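Local coordinates for 4-alpha-glucanotransferase (Streptococcus agalactiae, PDB 6M6T), which is an amylomaltase, also called disproportionating enzyme, built around a TIM barrel and seen here with glycan bound, at residues K115-F120 with H188-Y193; N68-D73 with G104-R109; F143-A148 with E183-H188. All coordinates share one frame; numbering follows the deposited sequence.

Interaction 1: residues K115-F120 with H188-Y193; sequences KAVKNF and HEVTQY
Residues 115-120 and 188-193 are turns of two helices that cross almost perpendicularly, their axes 9.8 Å apart at the closest point and their directions 92° apart, with the CA atoms of Val117 and Val190 the nearest pair across the crossing. These two valines meet tip to tip. Each holds CG1 anti to its own backbone N, so that both branches face the partner: Val190 CG1 lies 3.4 Å from Val117 CG2, and Val117 CG1 comes to 3.6 Å from Val190 CB. Val117 CG2 also meets the methyl CG2 of Thr191, crossing it obliquely at 3.9 Å. That methyl is presented because Thr191 OG1 takes the crowded position between its backbone N and carbonyl carbon and turns back into its own helix. There it donates to His188 O, which it approaches from above the carbonyl plane, while Gln192 N donates to the same oxygen in the regular helical pattern. The crossing belongs to the largely helical insertion that this TIM-barrel enzyme carries between its second and third barrel strands, joining helix 105-122 to the long helix 182-208. One helical turn beyond the valines, Phe120 and Tyr193 both hold CG anti to the backbone N and meet as an oblique aromatic pair, with planes 33° apart and centroids separated by 5.2 Å. Tyr193 CD2 lies over one face of the Phe120 ring, and the closest atoms are Phe120 CE1 and Tyr193 CE2 at 3.8 Å. The CD2 side of the Phe120 ring reaches back to Val190 CG1 at 3.7 Å, linking the aromatic pair to the valines. Helix 126-134 packs against the same group: Met129 touches the side chains of both Phe120 and Tyr193, Leu130 touches Val190, and Phe133 meets Tyr193 edge-to-face.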
loop_
_atom_site.group_PDB
_atom_site.type_symbol
_atom_site.label_atom_id
_atom_site.label_comp_id
_atom_site.label_asym_id
_atom_site.label_seq_id
_atom_site.Cartn_x
_atom_site.Cartn_y
_atom_site.Cartn_z
ATOM N N LYS A 115 23.330 12.206 8.305
ATOM C CA LYS A 115 23.661 13.568 8.727
ATOM C C LYS A 115 22.511 14.183 9.536
ATOM O O LYS A 115 22.731 14.768 10.612
ATOM C CB LYS A 115 24.025 14.411 7.487
ATOM C CG LYS A 115 24.532 15.835 7.744
ATOM C CD LYS A 115 26.023 15.936 8.135
ATOM C CE LYS A 115 26.981 15.846 6.938
ATOM N NZ LYS A 115 26.549 16.646 5.754
ATOM N N ALA A 116 21.270 14.000 9.067
ATOM C CA ALA A 116 20.120 14.558 9.779
ATOM C C ALA A 116 19.911 13.903 11.144
ATOM O O ALA A 116 19.545 14.580 12.110
ATOM C CB ALA A 116 18.859 14.425 8.931
ATOM N N VAL A 117 20.117 12.587 11.248
ATOM C CA VAL A 117 19.927 11.907 12.529
ATOM C C VAL A 117 21.022 12.298 13.524
ATOM O O VAL A 117 20.751 12.509 14.719
ATOM C CB VAL A 117 19.857 10.384 12.306
ATOM C CG1 VAL A 117 19.887 9.635 13.636
ATOM C CG2 VAL A 117 18.602 10.018 11.497
ATOM N N LYS A 118 22.269 12.426 13.039
ATOM C CA LYS A 118 23.381 12.926 13.853
ATOM C C LYS A 118 23.106 14.330 14.372
ATOM O O LYS A 118 23.403 14.634 15.534
ATOM C CB LYS A 118 24.681 12.912 13.035
ATOM C CG LYS A 118 25.893 13.601 13.686
ATOM C CD LYS A 118 27.193 13.401 12.854
ATOM C CE LYS A 118 28.176 12.382 13.491
ATOM N NZ LYS A 118 27.791 10.930 13.323
ATOM N N ASN A 119 22.536 15.203 13.523
ATOM C CA ASN A 119 22.228 16.560 13.974
ATOM C C ASN A 119 21.004 16.600 14.876
ATOM O O ASN A 119 20.945 17.436 15.785
ATOM C CB ASN A 119 22.020 17.499 12.788
ATOM C CG ASN A 119 23.302 17.777 12.038
ATOM O OD1 ASN A 119 24.342 18.065 12.644
ATOM N ND2 ASN A 119 23.245 17.681 10.710
ATOM N N PHE A 120 20.014 15.725 14.643
ATOM C CA PHE A 120 18.857 15.681 15.531
ATOM C C PHE A 120 19.251 15.248 16.941
ATOM O O PHE A 120 18.717 15.779 17.923
ATOM C CB PHE A 120 17.775 14.745 14.994
ATOM C CG PHE A 120 16.747 14.372 16.043
ATOM C CD1 PHE A 120 15.704 15.239 16.349
ATOM C CD2 PHE A 120 16.850 13.182 16.759
ATOM C CE1 PHE A 120 14.771 14.919 17.328
ATOM C CE2 PHE A 120 15.926 12.867 17.740
ATOM C CZ PHE A 120 14.880 13.739 18.021
ATOM N N HIS A 188 17.873 4.111 13.080
ATOM C CA HIS A 188 16.602 3.652 12.521
ATOM C C HIS A 188 15.426 4.086 13.374
ATOM O O HIS A 188 14.340 4.359 12.840
ATOM C CB HIS A 188 16.593 2.139 12.383
ATOM C CG HIS A 188 17.449 1.626 11.266
ATOM N ND1 HIS A 188 17.062 1.685 9.943
ATOM C CD2 HIS A 188 18.661 1.020 11.279
ATOM C CE1 HIS A 188 18.004 1.143 9.190
ATOM N NE2 HIS A 188 18.984 0.731 9.975
ATOM N N GLU A 189 15.626 4.160 14.691
ATOM C CA GLU A 189 14.619 4.778 15.551
ATOM C C GLU A 189 14.320 6.199 15.102
ATOM O O GLU A 189 13.153 6.597 14.965
ATOM C CB GLU A 189 15.083 4.792 17.004
ATOM C CG GLU A 189 14.456 3.701 17.831
ATOM C CD GLU A 189 15.373 3.164 18.916
ATOM O OE1 GLU A 189 16.013 3.967 19.652
ATOM O OE2 GLU A 189 15.462 1.920 18.997
ATOM N N VAL A 190 15.373 6.979 14.866
ATOM C CA VAL A 190 15.196 8.389 14.568
ATOM C C VAL A 190 14.576 8.561 13.186
ATOM O O VAL A 190 13.718 9.429 12.978
ATOM C CB VAL A 190 16.544 9.129 14.725
ATOM C CG1 VAL A 190 16.475 10.539 14.157
ATOM C CG2 VAL A 190 16.964 9.189 16.205
ATOM N N THR A 191 14.969 7.728 12.224
ATOM C CA THR A 191 14.308 7.822 10.927
ATOM C C THR A 191 12.826 7.475 11.043
ATOM O O THR A 191 11.995 8.099 10.374
ATOM C CB THR A 191 15.002 6.947 9.878
ATOM O OG1 THR A 191 15.102 5.590 10.341
ATOM C CG2 THR A 191 16.387 7.496 9.576
ATOM N N GLN A 192 12.460 6.526 11.913
ATOM C CA GLN A 192 11.031 6.270 12.117
ATOM C C GLN A 192 10.343 7.484 12.741
ATOM O O GLN A 192 9.196 7.809 12.388
ATOM C CB GLN A 192 10.818 5.014 12.969
ATOM C CG GLN A 192 10.996 3.670 12.214
ATOM C CD GLN A 192 10.256 3.605 10.870
ATOM O OE1 GLN A 192 9.022 3.630 10.812
ATOM N NE2 GLN A 192 11.019 3.500 9.789
ATOM N N TYR A 193 11.043 8.181 13.646
ATOM C CA TYR A 193 10.488 9.398 14.236
ATOM C C TYR A 193 10.241 10.459 13.168
ATOM O O TYR A 193 9.197 11.133 13.171
ATOM C CB TYR A 193 11.425 9.935 15.319
ATOM C CG TYR A 193 11.125 11.361 15.768
ATOM C CD1 TYR A 193 10.116 11.626 16.693
ATOM C CD2 TYR A 193 11.864 12.442 15.276
ATOM C CE1 TYR A 193 9.845 12.928 17.106
ATOM C CE2 TYR A 193 11.594 13.744 15.686
ATOM C CZ TYR A 193 10.585 13.980 16.598
ATOM O OH TYR A 193 10.316 15.266 17.005
#

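Interaction 2: residues N68-D73 with G104-R109; sequences NTHLID and GLFEKR
His70 points CG anti to its carbonyl carbon, beside the backbone N (chi1 -69°), which carries the imidazole to the first turn of helix 105-122, while Arg109 bends at chi3 (66°) to bring its guanidinium back to the backbone of residues 70-72. The contact docks the start of this helix, part of the helical insertion between the second and third strands of the TIM barrel, onto a short 3-10 turn, residues 69-71. Asn68 introduces that turn with an Asx turn, its OD1 accepting from His70 N at 3.0 Å. The imidazole is met by two neighbouring residues of the helix. Leu105, with CG anti to the backbone N, sets CD2 over the middle of one face in a CH-pi contact, 3.4 Å from the ring centroid. Phe106 approaches along the edge instead, its CD2 lying 3.2 Å from His70 NE2, so the two rings meet rim to rim and neither covers the other. Farther along, the Arg109 chain crosses that of His70 obliquely, CD coming to 3.8 Å from His70 CD2. His70 O sits over the centre of one guanidinium face, 3.2 Å from Arg109 CZ, where the N-H groups of NH1 and NH2 do not point at it; its partial negative charge is probably favourable over the cation's face. Phe74 of helix 74-78 also touches the arginine, and Asp73, the N-cap of that helix, accepts from Leu76 N. The polar link between the segments is made by Arg109 NH2, which donates to a lone pair of Ile72 O at 2.5 Å, in the carbonyl plane but with a bent N-H...O angle of 126°.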
loop_
_atom_site.group_PDB
_atom_site.type_symbol
_atom_site.label_atom_id
_atom_site.label_comp_id
_atom_site.label_asym_id
_atom_site.label_seq_id
_atom_site.Cartn_x
_atom_site.Cartn_y
_atom_site.Cartn_z
ATOM N N ASN A 68 8.219 3.475 5.340
ATOM C CA ASN A 68 9.198 3.441 4.258
ATOM C C ASN A 68 10.040 4.706 4.287
ATOM O O ASN A 68 9.540 5.806 4.032
ATOM C CB ASN A 68 8.522 3.303 2.894
ATOM C CG ASN A 68 9.467 3.579 1.737
ATOM O OD1 ASN A 68 10.682 3.425 1.856
ATOM N ND2 ASN A 68 8.907 3.990 0.608
ATOM N N THR A 69 11.326 4.565 4.567
ATOM C CA THR A 69 12.109 5.769 4.789
ATOM C C THR A 69 12.380 6.553 3.514
ATOM O O THR A 69 12.795 7.711 3.606
ATOM C CB THR A 69 13.423 5.410 5.450
ATOM O OG1 THR A 69 13.876 6.546 6.171
ATOM C CG2 THR A 69 14.465 5.003 4.386
ATOM N N HIS A 70 12.155 5.967 2.337
ATOM C CA HIS A 70 12.386 6.706 1.102
ATOM C C HIS A 70 11.472 7.915 0.973
ATOM O O HIS A 70 11.762 8.822 0.191
ATOM C CB HIS A 70 12.199 5.789 -0.104
ATOM C CG HIS A 70 13.254 4.740 -0.226
ATOM N ND1 HIS A 70 13.232 3.776 -1.210
ATOM C CD2 HIS A 70 14.368 4.510 0.508
ATOM C CE1 HIS A 70 14.288 2.991 -1.075
ATOM N NE2 HIS A 70 14.991 3.413 -0.037
ATOM N N LEU A 71 10.376 7.949 1.713
ATOM C CA LEU A 71 9.390 9.002 1.563
ATOM C C LEU A 71 9.673 10.195 2.458
ATOM O O LEU A 71 8.941 11.187 2.378
ATOM C CB LEU A 71 7.983 8.456 1.844
ATOM C CG LEU A 71 7.620 7.186 1.084
ATOM C CD1 LEU A 71 6.126 6.902 1.169
ATOM C CD2 LEU A 71 8.064 7.307 -0.355
ATOM N N ILE A 72 10.710 10.138 3.292
ATOM C CA ILE A 72 11.080 11.299 4.097
ATOM C C ILE A 72 11.587 12.417 3.190
ATOM O O ILE A 72 12.320 12.178 2.213
ATOM C CB ILE A 72 12.118 10.905 5.158
ATOM C CG1 ILE A 72 11.385 10.418 6.406
ATOM C CG2 ILE A 72 13.034 12.073 5.493
ATOM C CD1 ILE A 72 12.303 9.884 7.442
ATOM N N ASP A 73 11.166 13.645 3.481
ATOM C CA ASP A 73 11.479 14.773 2.620
ATOM C C ASP A 73 12.711 15.491 3.138
ATOM O O ASP A 73 12.757 15.895 4.306
ATOM C CB ASP A 73 10.313 15.757 2.522
ATOM C CG ASP A 73 10.592 16.884 1.538
ATOM O OD1 ASP A 73 10.910 16.592 0.356
ATOM O OD2 ASP A 73 10.494 18.055 1.960
ATOM N N GLY A 104 19.822 1.662 -5.967
ATOM C CA GLY A 104 20.741 2.711 -5.596
ATOM C C GLY A 104 20.122 3.998 -5.094
ATOM O O GLY A 104 20.853 4.970 -4.879
ATOM N N LEU A 105 18.811 4.060 -4.895
ATOM C CA LEU A 105 18.269 5.240 -4.226
ATOM C C LEU A 105 18.384 5.110 -2.708
ATOM O O LEU A 105 18.602 6.106 -1.999
ATOM C CB LEU A 105 16.823 5.464 -4.650
ATOM C CG LEU A 105 16.142 6.581 -3.881
ATOM C CD1 LEU A 105 15.365 7.444 -4.838
ATOM C CD2 LEU A 105 15.225 5.989 -2.835
ATOM N N PHE A 106 18.227 3.882 -2.198
ATOM C CA PHE A 106 18.605 3.602 -0.817
ATOM C C PHE A 106 20.084 3.872 -0.614
ATOM O O PHE A 106 20.500 4.337 0.454
ATOM C CB PHE A 106 18.264 2.151 -0.446
ATOM C CG PHE A 106 18.300 1.880 1.040
ATOM C CD1 PHE A 106 19.512 1.615 1.684
ATOM C CD2 PHE A 106 17.130 1.917 1.799
ATOM C CE1 PHE A 106 19.556 1.388 3.051
ATOM C CE2 PHE A 106 17.165 1.689 3.170
ATOM C CZ PHE A 106 18.382 1.420 3.794
ATOM N N GLU A 107 20.892 3.564 -1.630
ATOM C CA GLU A 107 22.295 3.960 -1.631
ATOM C C GLU A 107 22.441 5.460 -1.376
ATOM O O GLU A 107 23.144 5.879 -0.446
ATOM C CB GLU A 107 22.937 3.553 -2.966
ATOM C CG GLU A 107 24.321 4.163 -3.253
ATOM C CD GLU A 107 24.607 4.366 -4.753
ATOM O OE1 GLU A 107 24.605 5.538 -5.225
ATOM O OE2 GLU A 107 24.837 3.348 -5.459
ATOM N N LYS A 108 21.747 6.286 -2.164
ATOM C CA LYS A 108 22.049 7.711 -2.177
ATOM C C LYS A 108 21.401 8.491 -1.038
ATOM O O LYS A 108 21.874 9.587 -0.719
ATOM C CB LYS A 108 21.641 8.325 -3.517
ATOM C CG LYS A 108 22.495 7.848 -4.687
ATOM C CD LYS A 108 22.670 8.929 -5.751
ATOM C CE LYS A 108 23.512 8.411 -6.912
ATOM N NZ LYS A 108 23.053 7.062 -7.352
ATOM N N ARG A 109 20.339 7.983 -0.418
ATOM C CA ARG A 109 19.741 8.768 0.657
ATOM C C ARG A 109 20.513 8.664 1.959
ATOM O O ARG A 109 20.302 9.492 2.852
ATOM C CB ARG A 109 18.298 8.335 0.909
ATOM C CG ARG A 109 17.408 8.413 -0.302
ATOM C CD ARG A 109 16.021 7.893 0.027
ATOM N NE ARG A 109 15.309 8.736 0.988
ATOM C CZ ARG A 109 14.710 9.883 0.676
ATOM N NH1 ARG A 109 14.747 10.335 -0.571
ATOM N NH2 ARG A 109 14.080 10.579 1.612
#

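Interaction 3: residues F143-A148 with E183-H188; sequences FAEFMA and EVIKYH
Helix turns 143-148 and 183-188 cross at 124° between their directions, and their axes approach to 8.1 Å. Both belong to the mainly helical insertion of the TIM barrel, where helix 140-152 lies across the beginning of helix 182-208. Alanines permit the close approach: the CA atoms of Ala144 and His188 are 5.1 Å apart, and Ala144 CB rests against the helix backbone, 3.6 Å from Ile185 O. One turn on, Ala148 CB touches Ile185 CG1 at 3.5 Å and also meets Val184 CG1. Ile185 lies along this seam. Its CG2 faces Ala144, and at the aliphatic part of Glu145 Ile185 CD1 lies 3.4 Å from Glu145 CG. Beyond CG the glutamate chain runs extended, and its OE1 forms a salt bridge with Arg178. On the other flank His188, with CG anti to its carbonyl carbon (chi1 -73°), lays its imidazole across Met147 CB at about a right angle between the side chains. Over the opposite face stands CD1, on the rim of the preceding residue's ring, Tyr187, so a carbon on each side limits the tilt of the imidazole. At its tip NE2 hydrogen-bonds to Glu151 OE1, a pairing that could favour a protonated imidazole. Met147 CB sits almost exactly over the ring centre in a CH-pi contact, 3.5 Å from the His188 centroid.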
loop_
_atom_site.group_PDB
_atom_site.type_symbol
_atom_site.label_atom_id
_atom_site.label_comp_id
_atom_site.label_asym_id
_atom_site.label_seq_id
_atom_site.Cartn_x
_atom_site.Cartn_y
_atom_site.Cartn_z
ATOM N N PHE A 143 12.125 -3.246 15.797
ATOM C CA PHE A 143 12.299 -3.124 14.355
ATOM C C PHE A 143 13.643 -2.482 14.025
ATOM O O PHE A 143 14.293 -2.852 13.037
ATOM C CB PHE A 143 11.157 -2.313 13.739
ATOM C CG PHE A 143 11.531 -1.666 12.442
ATOM C CD1 PHE A 143 11.469 -2.389 11.262
ATOM C CD2 PHE A 143 11.985 -0.341 12.405
ATOM C CE1 PHE A 143 11.829 -1.807 10.058
ATOM C CE2 PHE A 143 12.365 0.244 11.209
ATOM C CZ PHE A 143 12.285 -0.484 10.032
ATOM N N ALA A 144 14.071 -1.508 14.831
ATOM C CA ALA A 144 15.336 -0.833 14.547
ATOM C C ALA A 144 16.508 -1.787 14.754
ATOM O O ALA A 144 17.487 -1.769 13.992
ATOM C CB ALA A 144 15.473 0.420 15.417
ATOM N N GLU A 145 16.401 -2.660 15.754
ATOM C CA GLU A 145 17.418 -3.684 15.935
ATOM C C GLU A 145 17.374 -4.689 14.796
ATOM O O GLU A 145 18.420 -5.141 14.330
ATOM C CB GLU A 145 17.252 -4.376 17.288
ATOM C CG GLU A 145 17.470 -3.441 18.459
ATOM C CD GLU A 145 17.063 -4.034 19.795
ATOM O OE1 GLU A 145 16.970 -5.280 19.883
ATOM O OE2 GLU A 145 16.842 -3.248 20.757
ATOM N N PHE A 146 16.180 -5.046 14.322
ATOM C CA PHE A 146 16.100 -5.927 13.161
ATOM C C PHE A 146 16.856 -5.337 11.979
ATOM O O PHE A 146 17.668 -6.014 11.345
ATOM C CB PHE A 146 14.639 -6.181 12.795
ATOM C CG PHE A 146 14.454 -7.088 11.599
ATOM C CD1 PHE A 146 14.427 -8.468 11.757
ATOM C CD2 PHE A 146 14.280 -6.558 10.323
ATOM C CE1 PHE A 146 14.240 -9.305 10.668
ATOM C CE2 PHE A 146 14.098 -7.387 9.228
ATOM C CZ PHE A 146 14.080 -8.768 9.402
ATOM N N MET A 147 16.607 -4.066 11.675
ATOM C CA MET A 147 17.297 -3.432 10.554
ATOM C C MET A 147 18.797 -3.336 10.795
ATOM O O MET A 147 19.586 -3.468 9.851
ATOM C CB MET A 147 16.721 -2.041 10.283
ATOM C CG MET A 147 15.307 -2.065 9.729
ATOM S SD MET A 147 15.102 -2.983 8.176
ATOM C CE MET A 147 16.609 -2.534 7.281
ATOM N N ALA A 148 19.210 -3.119 12.039
ATOM C CA ALA A 148 20.637 -3.049 12.323
ATOM C C ALA A 148 21.306 -4.407 12.124
ATOM O O ALA A 148 22.348 -4.516 11.464
ATOM C CB ALA A 148 20.853 -2.534 13.744
ATOM N N GLU A 183 24.435 2.489 17.867
ATOM C CA GLU A 183 24.317 3.747 17.131
ATOM C C GLU A 183 23.560 3.575 15.816
ATOM O O GLU A 183 22.752 4.438 15.434
ATOM C CB GLU A 183 25.713 4.322 16.883
ATOM C CG GLU A 183 25.735 5.797 16.507
ATOM C CD GLU A 183 26.664 6.087 15.332
ATOM O OE1 GLU A 183 27.289 5.124 14.823
ATOM O OE2 GLU A 183 26.761 7.274 14.921
ATOM N N VAL A 184 23.779 2.460 15.116
ATOM C CA VAL A 184 22.990 2.202 13.922
ATOM C C VAL A 184 21.551 1.866 14.277
ATOM O O VAL A 184 20.654 2.037 13.448
ATOM C CB VAL A 184 23.637 1.085 13.083
ATOM C CG1 VAL A 184 23.748 -0.186 13.895
ATOM C CG2 VAL A 184 22.851 0.857 11.794
ATOM N N ILE A 185 21.300 1.373 15.490
ATOM C CA ILE A 185 19.922 1.172 15.920
ATOM C C ILE A 185 19.247 2.517 16.140
ATOM O O ILE A 185 18.143 2.776 15.629
ATOM C CB ILE A 185 19.867 0.308 17.194
ATOM C CG1 ILE A 185 20.334 -1.119 16.934
ATOM C CG2 ILE A 185 18.442 0.261 17.760
ATOM C CD1 ILE A 185 20.526 -1.908 18.225
ATOM N N LYS A 186 19.897 3.390 16.920
ATOM C CA LYS A 186 19.343 4.722 17.139
ATOM C C LYS A 186 19.081 5.438 15.817
ATOM O O LYS A 186 18.107 6.190 15.703
ATOM C CB LYS A 186 20.278 5.549 18.025
ATOM C CG LYS A 186 19.644 6.789 18.618
ATOM C CD LYS A 186 19.990 6.969 20.098
ATOM C CE LYS A 186 19.133 6.098 21.011
ATOM N NZ LYS A 186 17.679 6.260 20.746
ATOM N N TYR A 187 19.920 5.198 14.802
ATOM C CA TYR A 187 19.639 5.759 13.485
ATOM C C TYR A 187 18.226 5.403 13.020
ATOM O O TYR A 187 17.457 6.277 12.596
ATOM C CB TYR A 187 20.677 5.283 12.463
ATOM C CG TYR A 187 20.200 5.500 11.056
ATOM C CD1 TYR A 187 19.456 4.518 10.388
ATOM C CD2 TYR A 187 20.438 6.706 10.404
ATOM C CE1 TYR A 187 18.970 4.723 9.109
ATOM C CE2 TYR A 187 19.955 6.925 9.112
ATOM C CZ TYR A 187 19.225 5.928 8.468
ATOM O OH TYR A 187 18.743 6.120 7.189
ATOM N N HIS A 188 17.873 4.111 13.080
ATOM C CA HIS A 188 16.602 3.652 12.521
ATOM C C HIS A 188 15.426 4.086 13.374
ATOM O O HIS A 188 14.340 4.359 12.840
ATOM C CB HIS A 188 16.593 2.139 12.383
ATOM C CG HIS A 188 17.449 1.626 11.266
ATOM N ND1 HIS A 188 17.062 1.685 9.943
ATOM C CD2 HIS A 188 18.661 1.020 11.279
ATOM C CE1 HIS A 188 18.004 1.143 9.190
ATOM N NE2 HIS A 188 18.984 0.731 9.975
#

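All three contacts lie on one side of the molecule, within the mainly helical insertion between barrel strands 43-45 and 212-217. Along the chain interaction 2 closes first; interaction 1 then opens, and interaction 3 is nested inside the loop it closes. Helix 105-122 serves interactions 1 and 2, whose centres are 13 Å apart, and helix 182-208 serves interactions 1 and 3, 10 Å apart and sharing His188. Interaction 1 therefore connects the other two, which do not touch each other. Thr191 packs against Thr69 and Ile72, and Val117 against Tyr187, so these three contacts form one continuous packed region, which starts at the loop after strand 43-45.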